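Local coordinates for galacto-N-biose/lacto-N-biose I transporter substrate-binding protein (Bifidobacterium longum, PDB 2Z8F) that binds galacto-N-biose, lacto-N-biose and related glycans such as lacto-N-tetraose, probably delivering the disaccharides to a bifidobacterial ABC transporter for uptake, at residues V16-M21 against A74-Q79; Y20-P25 against A51-G56; T31-I36 against V319-V324. All blocks are in the same frame, centred on the assembly; numbering follows the deposited sequence.

Contact 1: V16-M21 against A74-Q79; sequences VNITYM and APDLAQ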
# COMPACT_ATOMS: atom_id res chain seq x y z
N VAL A 16 17.25 26.72 9.07
CA VAL A 16 16.75 26.24 7.80
C VAL A 16 15.33 25.77 8.06
O VAL A 16 15.07 25.14 9.09
CB VAL A 16 17.68 25.10 7.27
CG1 VAL A 16 16.95 24.20 6.28
CG2 VAL A 16 18.93 25.72 6.63
N ASN A 17 14.41 26.11 7.15
CA ASN A 17 13.02 25.72 7.31
C ASN A 17 12.63 24.76 6.22
O ASN A 17 12.78 25.09 5.05
CB ASN A 17 12.13 26.94 7.24
CG ASN A 17 12.25 27.82 8.47
OD1 ASN A 17 11.69 27.51 9.52
ND2 ASN A 17 12.93 28.95 8.33
N ILE A 18 12.13 23.59 6.63
CA ILE A 18 11.76 22.47 5.77
C ILE A 18 10.25 22.24 5.88
O ILE A 18 9.69 22.35 6.97
CB ILE A 18 12.49 21.16 6.27
CG1 ILE A 18 14.01 21.34 6.18
CG2 ILE A 18 12.00 19.87 5.54
CD1 ILE A 18 14.50 21.73 4.81
N THR A 19 9.60 21.94 4.77
CA THR A 19 8.20 21.53 4.81
C THR A 19 8.09 20.08 4.38
O THR A 19 8.85 19.64 3.50
CB THR A 19 7.31 22.37 3.92
OG1 THR A 19 7.93 22.56 2.63
CG2 THR A 19 7.09 23.73 4.57
N TYR A 20 7.19 19.35 5.04
CA TYR A 20 6.91 17.92 4.77
C TYR A 20 5.39 17.73 4.67
O TYR A 20 4.67 17.96 5.66
CB TYR A 20 7.51 17.07 5.91
CG TYR A 20 7.13 15.59 5.97
CD1 TYR A 20 6.82 14.85 4.82
CD2 TYR A 20 7.13 14.92 7.20
CE1 TYR A 20 6.51 13.49 4.91
CE2 TYR A 20 6.81 13.57 7.29
CZ TYR A 20 6.49 12.86 6.16
OH TYR A 20 6.17 11.53 6.34
N MET A 21 4.92 17.33 3.48
CA MET A 21 3.51 16.99 3.27
C MET A 21 3.39 15.47 3.24
O MET A 21 4.12 14.79 2.51
CB MET A 21 2.97 17.57 1.96
CG MET A 21 1.47 17.33 1.81
SD MET A 21 0.77 17.84 0.22
CE MET A 21 2.15 17.78 -0.88
N ALA A 74 5.62 24.13 -3.77
CA ALA A 74 5.76 22.74 -3.34
C ALA A 74 6.51 22.61 -2.01
O ALA A 74 7.33 23.47 -1.70
CB ALA A 74 6.47 21.94 -4.41
N PRO A 75 6.24 21.54 -1.24
CA PRO A 75 7.03 21.33 -0.04
C PRO A 75 8.42 20.79 -0.38
O PRO A 75 8.66 20.36 -1.51
CB PRO A 75 6.24 20.26 0.71
CG PRO A 75 5.58 19.44 -0.39
CD PRO A 75 5.21 20.49 -1.42
N ASP A 76 9.33 20.78 0.59
CA ASP A 76 10.64 20.14 0.39
C ASP A 76 10.54 18.63 0.28
O ASP A 76 11.22 18.02 -0.57
CB ASP A 76 11.58 20.51 1.55
CG ASP A 76 11.81 21.99 1.63
OD1 ASP A 76 12.63 22.50 0.84
OD2 ASP A 76 11.11 22.65 2.45
N LEU A 77 9.67 18.05 1.11
CA LEU A 77 9.51 16.62 1.27
C LEU A 77 8.06 16.26 1.07
O LEU A 77 7.16 16.96 1.58
CB LEU A 77 9.91 16.20 2.69
CG LEU A 77 11.40 16.24 3.05
CD1 LEU A 77 11.60 16.07 4.55
CD2 LEU A 77 12.15 15.12 2.27
N ALA A 78 7.80 15.16 0.37
CA ALA A 78 6.42 14.71 0.17
C ALA A 78 6.33 13.20 0.12
O ALA A 78 7.17 12.54 -0.52
CB ALA A 78 5.85 15.30 -1.12
N GLN A 79 5.31 12.64 0.76
CA GLN A 79 5.08 11.20 0.67
C GLN A 79 4.79 10.83 -0.79
O GLN A 79 3.95 11.46 -1.43
CB GLN A 79 3.90 10.78 1.55
CG GLN A 79 3.62 9.28 1.48
CD GLN A 79 2.55 8.85 2.45
OE1 GLN A 79 2.23 9.57 3.41
NE2 GLN A 79 2.00 7.66 2.22
O HOH W 1 13.70 24.90 2.34
O HOH W 2 9.88 24.83 2.44
O HOH W 3 4.74 9.93 4.67

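Contact 2: Y20-P25 against A51-G56; sequences YMHRLP and ATKFDG. With NAG (2-acetamido-2-deoxy-beta-D-glucopyranose), chain C; GAL (beta-D-galactopyranose), chain B.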
# COMPACT_ATOMS: atom_id res chain seq x y z
N TYR A 20 7.19 19.35 5.04
CA TYR A 20 6.91 17.92 4.77
C TYR A 20 5.39 17.73 4.67
O TYR A 20 4.67 17.96 5.66
CB TYR A 20 7.51 17.07 5.91
CG TYR A 20 7.13 15.59 5.97
CD1 TYR A 20 6.82 14.85 4.82
CD2 TYR A 20 7.13 14.92 7.20
CE1 TYR A 20 6.51 13.49 4.91
CE2 TYR A 20 6.81 13.57 7.29
CZ TYR A 20 6.49 12.86 6.16
OH TYR A 20 6.17 11.53 6.34
N MET A 21 4.92 17.33 3.48
CA MET A 21 3.51 16.99 3.27
C MET A 21 3.39 15.47 3.24
O MET A 21 4.12 14.79 2.51
CB MET A 21 2.97 17.57 1.96
CG MET A 21 1.47 17.33 1.81
SD MET A 21 0.77 17.84 0.22
CE MET A 21 2.15 17.78 -0.88
N HIS A 22 2.49 14.95 4.05
CA HIS A 22 2.32 13.51 4.15
C HIS A 22 0.84 13.15 3.99
O HIS A 22 -0.06 14.03 4.07
CB HIS A 22 2.83 13.02 5.50
CG HIS A 22 1.99 13.49 6.65
ND1 HIS A 22 0.84 12.85 7.06
CD2 HIS A 22 2.10 14.59 7.45
CE1 HIS A 22 0.29 13.51 8.06
NE2 HIS A 22 1.04 14.57 8.32
N ARG A 23 0.57 11.86 3.81
CA ARG A 23 -0.80 11.38 3.85
C ARG A 23 -0.96 10.20 4.83
O ARG A 23 -1.67 9.23 4.58
CB ARG A 23 -1.36 11.12 2.45
CG ARG A 23 -0.45 10.26 1.54
CD ARG A 23 -1.13 10.04 0.18
NE ARG A 23 -0.31 9.32 -0.79
CZ ARG A 23 -0.30 8.00 -0.95
NH1 ARG A 23 -1.02 7.20 -0.16
NH2 ARG A 23 0.45 7.48 -1.94
N LEU A 24 -0.32 10.33 6.00
CA LEU A 24 -0.52 9.38 7.07
C LEU A 24 -1.85 9.66 7.76
O LEU A 24 -2.29 10.83 7.77
CB LEU A 24 0.66 9.40 8.06
CG LEU A 24 2.02 9.05 7.40
CD1 LEU A 24 3.16 9.11 8.41
CD2 LEU A 24 2.02 7.69 6.69
N PRO A 25 -2.49 8.62 8.33
CA PRO A 25 -3.87 8.77 8.80
C PRO A 25 -4.07 9.73 9.98
O PRO A 25 -5.09 10.42 10.00
CB PRO A 25 -4.30 7.33 9.16
CG PRO A 25 -3.01 6.56 9.34
CD PRO A 25 -1.99 7.23 8.47
N ALA A 51 5.19 20.08 9.22
CA ALA A 51 4.54 18.88 8.68
C ALA A 51 3.05 19.15 8.54
O ALA A 51 2.39 19.65 9.47
CB ALA A 51 4.78 17.67 9.58
N THR A 52 2.52 18.83 7.36
CA THR A 52 1.08 18.97 7.12
C THR A 52 0.53 17.70 6.47
O THR A 52 1.21 17.06 5.67
CB THR A 52 0.76 20.19 6.24
OG1 THR A 52 1.50 20.12 5.02
CG2 THR A 52 1.13 21.50 6.94
N LYS A 53 -0.69 17.33 6.85
CA LYS A 53 -1.39 16.22 6.21
C LYS A 53 -2.13 16.74 4.99
O LYS A 53 -2.90 17.71 5.07
CB LYS A 53 -2.36 15.57 7.20
CG LYS A 53 -3.20 14.46 6.61
CD LYS A 53 -4.01 13.76 7.70
CE LYS A 53 -5.09 12.85 7.14
NZ LYS A 53 -4.50 11.74 6.33
N PHE A 54 -1.92 16.08 3.85
CA PHE A 54 -2.66 16.40 2.63
C PHE A 54 -4.16 16.32 2.88
O PHE A 54 -4.66 15.33 3.39
CB PHE A 54 -2.26 15.46 1.49
CG PHE A 54 -3.04 15.67 0.22
CD1 PHE A 54 -2.94 16.87 -0.49
CD2 PHE A 54 -3.87 14.66 -0.27
CE1 PHE A 54 -3.68 17.07 -1.67
CE2 PHE A 54 -4.59 14.85 -1.45
CZ PHE A 54 -4.51 16.06 -2.14
N ASP A 55 -4.87 17.41 2.55
CA ASP A 55 -6.32 17.44 2.68
C ASP A 55 -6.93 17.02 1.34
O ASP A 55 -7.08 17.82 0.41
CB ASP A 55 -6.81 18.83 3.10
CG ASP A 55 -8.31 18.85 3.44
OD1 ASP A 55 -8.93 17.76 3.56
OD2 ASP A 55 -8.87 19.97 3.61
N GLY A 56 -7.25 15.75 1.26
CA GLY A 56 -7.79 15.18 0.03
C GLY A 56 -7.58 13.69 0.01
O GLY A 56 -6.96 13.12 0.92
C1 NAG C . -5.39 4.51 -0.74
C2 NAG C . -3.90 4.54 -0.43
C3 NAG C . -3.54 4.26 1.04
C4 NAG C . -4.46 5.10 1.97
C5 NAG C . -5.91 4.84 1.56
C6 NAG C . -6.91 5.50 2.52
C7 NAG C . -2.24 3.96 -2.08
C8 NAG C . -1.63 2.86 -2.92
N2 NAG C . -3.23 3.56 -1.31
O3 NAG C . -2.16 4.60 1.08
O4 NAG C . -4.28 4.68 3.30
O5 NAG C . -6.07 5.30 0.23
O6 NAG C . -6.77 6.89 2.40
O7 NAG C . -1.77 5.10 -2.14
C1 GAL B . -1.40 3.93 2.10
C2 GAL B . 0.06 3.96 1.66
C3 GAL B . 0.92 3.40 2.78
C4 GAL B . 0.65 4.15 4.10
C5 GAL B . -0.84 4.11 4.44
C6 GAL B . -1.19 4.95 5.66
O2 GAL B . 0.20 3.14 0.52
O3 GAL B . 2.26 3.51 2.38
O4 GAL B . 1.12 5.46 3.90
O5 GAL B . -1.59 4.63 3.35
O6 GAL B . -2.50 4.62 6.10
O HOH W 4 0.87 16.69 10.18
O HOH W 5 -4.35 8.79 5.45

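Contact 3: T31-I36 against V319-V324; sequences TLVNDI and VSQGLV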
# COMPACT_ATOMS: atom_id res chain seq x y z
N THR A 31 0.13 8.14 17.36
CA THR A 31 1.08 9.22 17.66
C THR A 31 1.10 10.13 16.45
O THR A 31 1.56 9.76 15.37
CB THR A 31 2.51 8.68 18.01
OG1 THR A 31 2.41 7.79 19.13
CG2 THR A 31 3.47 9.83 18.33
N LEU A 32 0.55 11.33 16.60
CA LEU A 32 0.34 12.19 15.46
C LEU A 32 1.64 12.62 14.82
O LEU A 32 2.64 12.84 15.51
CB LEU A 32 -0.42 13.46 15.89
CG LEU A 32 -1.79 13.15 16.47
CD1 LEU A 32 -2.31 14.43 17.13
CD2 LEU A 32 -2.76 12.70 15.38
N VAL A 33 1.62 12.78 13.50
CA VAL A 33 2.83 13.23 12.81
C VAL A 33 3.35 14.53 13.45
O VAL A 33 4.55 14.69 13.67
CB VAL A 33 2.64 13.40 11.29
CG1 VAL A 33 3.87 14.00 10.66
CG2 VAL A 33 2.30 12.06 10.65
N ASN A 34 2.46 15.44 13.80
CA ASN A 34 2.93 16.68 14.38
C ASN A 34 3.60 16.55 15.74
O ASN A 34 4.49 17.35 16.07
CB ASN A 34 1.79 17.68 14.46
CG ASN A 34 1.36 18.18 13.08
OD1 ASN A 34 0.18 18.32 12.81
ND2 ASN A 34 2.33 18.45 12.19
N ASP A 35 3.19 15.54 16.49
CA ASP A 35 3.80 15.25 17.79
C ASP A 35 5.16 14.57 17.60
O ASP A 35 6.07 14.78 18.39
CB ASP A 35 2.85 14.46 18.67
CG ASP A 35 1.67 15.32 19.16
OD1 ASP A 35 1.90 16.49 19.49
OD2 ASP A 35 0.54 14.83 19.16
N ILE A 36 5.31 13.79 16.52
CA ILE A 36 6.62 13.22 16.22
C ILE A 36 7.60 14.35 15.82
O ILE A 36 8.71 14.51 16.39
CB ILE A 36 6.52 12.16 15.07
CG1 ILE A 36 5.52 11.05 15.42
CG2 ILE A 36 7.92 11.57 14.75
CD1 ILE A 36 5.09 10.18 14.18
N VAL A 319 4.88 2.80 13.56
CA VAL A 319 4.02 1.64 13.75
C VAL A 319 2.65 2.07 14.25
O VAL A 319 1.64 1.54 13.80
CB VAL A 319 4.65 0.58 14.69
CG1 VAL A 319 3.61 -0.46 15.14
CG2 VAL A 319 5.86 -0.09 14.00
N SER A 320 2.60 3.09 15.12
CA SER A 320 1.32 3.56 15.63
C SER A 320 0.35 4.03 14.52
O SER A 320 -0.88 3.92 14.66
CB SER A 320 1.53 4.67 16.67
OG SER A 320 1.66 5.95 16.07
N GLN A 321 0.93 4.53 13.42
CA GLN A 321 0.17 4.97 12.23
C GLN A 321 -0.24 3.80 11.33
O GLN A 321 -0.91 4.00 10.30
CB GLN A 321 1.03 5.96 11.42
CG GLN A 321 1.28 7.32 12.10
CD GLN A 321 0.15 8.34 11.95
OE1 GLN A 321 -0.70 8.26 11.04
NE2 GLN A 321 0.16 9.36 12.83
N GLY A 322 0.15 2.60 11.74
CA GLY A 322 -0.14 1.37 11.01
C GLY A 322 1.00 0.94 10.10
O GLY A 322 0.88 -0.10 9.42
N LEU A 323 2.08 1.72 10.05
CA LEU A 323 3.16 1.44 9.10
C LEU A 323 3.95 0.21 9.48
O LEU A 323 4.17 -0.07 10.67
CB LEU A 323 4.12 2.62 8.97
CG LEU A 323 3.43 3.94 8.60
CD1 LEU A 323 4.47 4.99 8.34
CD2 LEU A 323 2.43 3.78 7.43
N VAL A 324 4.37 -0.52 8.45
CA VAL A 324 5.36 -1.58 8.61
C VAL A 324 6.67 -0.95 8.13
O VAL A 324 6.92 -0.84 6.92
CB VAL A 324 5.04 -2.84 7.76
CG1 VAL A 324 6.10 -3.96 7.99
CG2 VAL A 324 3.63 -3.34 8.08

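Contact 1: V16-M21 against A74-Q79
Thr19 and Asp76 lock into each other where strand 16-21 meets the turn that leads into strand 77-79, two parallel neighbours in the mixed sheet of a solute-binding protein lobe. Each side chain reaches the other's backbone. Thr19 OG1, set between its own backbone N and carbonyl carbon (chi1 45°), accepts from Asp76 N at 3.0 Å, and Thr19 N returns a 2.9 Å bond to the anti lone pair of Asp76 OD2, with an angle of 162° at the hydrogen. A water ties Asn17 O to Asp76 OD1, and this carboxylate oxygen is also bonded to Ser298. Further along, three backbone bonds zip the strands together: Leu77 N to Thr19 O, Met21 N to Leu77 O and Gln79 N to Met21 O.

On the face that carries Met21 and Ala78, the bump is the ring of Pro75. The methionine chain bends at its last torsion (chi3 25°), which brings CE to 3.8 Å from Pro75 CG, while Met21 CB lies 4.0 Å from that same CG. The proline corner thus sits in the crook of the chain, and Met61 and Leu65 of helix 61-71 press on Met21 as well.

On the other face Leu77 fills the hollow between Ile18 and Tyr20. Its CD1 meets Ile18 CG2 at 3.9 Å and its CB meets Tyr20 CD1 at 4.0 Å, and Phe307 of helix 301-311 packs on both Leu77 and Tyr20. The tyrosine hydroxyl is bonded to Gln127. It also donates to a water, 2.7 Å from Tyr20 OH, and this water in turn donates to Gln79 OE1 at 2.8 Å. The same OE1 accepts from Arg23 N, while Gln79 NE2 holds O4 of a bound galactose.

Contact 2: Y20-P25 against A51-G56
His22 and Lys53 meet at the ends of the two parallel strands of a beta-alpha-beta unit: strand 16-22, helix 33-43 and strand 47-53, with the short segments inclined at 24°. Backbone bonds come first. Thr52 N donates to Tyr20 O, His22 N to Thr52 O and Phe54 N to His22 O, the last at 2.8 Å, so the ladder runs just past the end of strand 51-53.

The next group belongs to the imidazole. Its chi1 of 67° sets CG between the backbone N and the carbonyl carbon, on the side of Lys53. Lys53 CA lies over one face of the ring, offset toward the rim and 3.8 Å from the His22 centroid, in a CH-pi contact. Lys53 CB approaches His22 CE1 at 3.5 Å. In the ring plane, His22 ND1 accepts from Leu24 N at 3.0 Å, while NE2 meets a water. With a bond at each nitrogen and Lys53 over one face, the ring is probably held in its rotation.

The Lys53 side chain crosses that of His22 at about a right angle, and its ammonium group reaches the loop: NZ donates to Leu24 O at 2.8 Å, approaching from 50° above the carbonyl plane. A sulfur-aromatic contact lies on the other face of the sheet, the one that carries Met21. There Met21 and Phe54 lie side by side, pointing the same way, with Met21 SD 3.9 Å from Phe54 CD1 in an oblique approach.

Sugar contacts close the account. Arg23, stretched from CG to NE and salt-bridged to Glu84, gives weak bonds from NH1 and NH2 to O7 of the N-acetylglucosamine, and a further weak one from NH1 to O3. Beside it Leu24 CD2 touches galactose O4 at 3.7 Å, and Pro25 CD lies 3.6 Å from galactose O6.

Contact 3: T31-I36 against V319-V324
Thr31 is held through both ends of its backbone by two consecutive residues, Ser320 and Gln321. The hydrogen bonds carry the contact. Thr31 N donates to Ser320 OG at 3.0 Å, with 157° at the hydrogen, and the serine hydroxyl is bonded in turn to Asp317 O, one turn back in its own helix. Gln321 supplies the second bond: NE2 reaches Thr31 O at 2.9 Å. The oxygen lies close to the plane of the glutamine amide, but the nitrogen comes in 45° above the plane of the threonine carbonyl. A bend at chi2 (-82°) sets CD off the line of the chain, and the other amide atom, OE1, accepts from Asp26 N. An alanine in place of Gln321 would probably leave Thr31 O and Asp26 N without these amide partners and let the loop before helix 33-43 shift.

Packing adds less. Thr31 CB rests 3.5 Å from Ser320 OG, and Val33 CG2 lies 4.1 Å from Gln321 NE2, the two side chains crossing at about a right angle. Gln321 also packs on Leu24 and Pro25 of the sugar pocket.

Two helix ends therefore meet here: the start of helix 33-43, with Leu32 at its N-cap, and the end of helix 315-320, closed at Gly322 by a Schellman motif just ahead of Leu323, which touches the bound galactose.

Contacts 1 and 2 flank one strand, 16-22, on its two edges and share Tyr20 and Met21; both are ladders of parallel backbone bonds, and all three contacts are partly buried. Contact 1 mixes apolar packing with paired side-chain-to-backbone bonds at the turn before strand 77-81, whereas contact 2, on an outermost strand, pairs exposed Thr52 with strand 16-22 and sends exposed Lys53 to the carbonyl of Leu24 in the sugar-facing loop. Contact 3 is smaller, joins two helix ends with no exposed residue among those touching, and relies on two side-chain-to-backbone bonds. Gln79 links contacts 1 and 2, Asn34 ND2 bonds to Ala51 O between contacts 2 and 3, and contacts 1 and 3 do not touch.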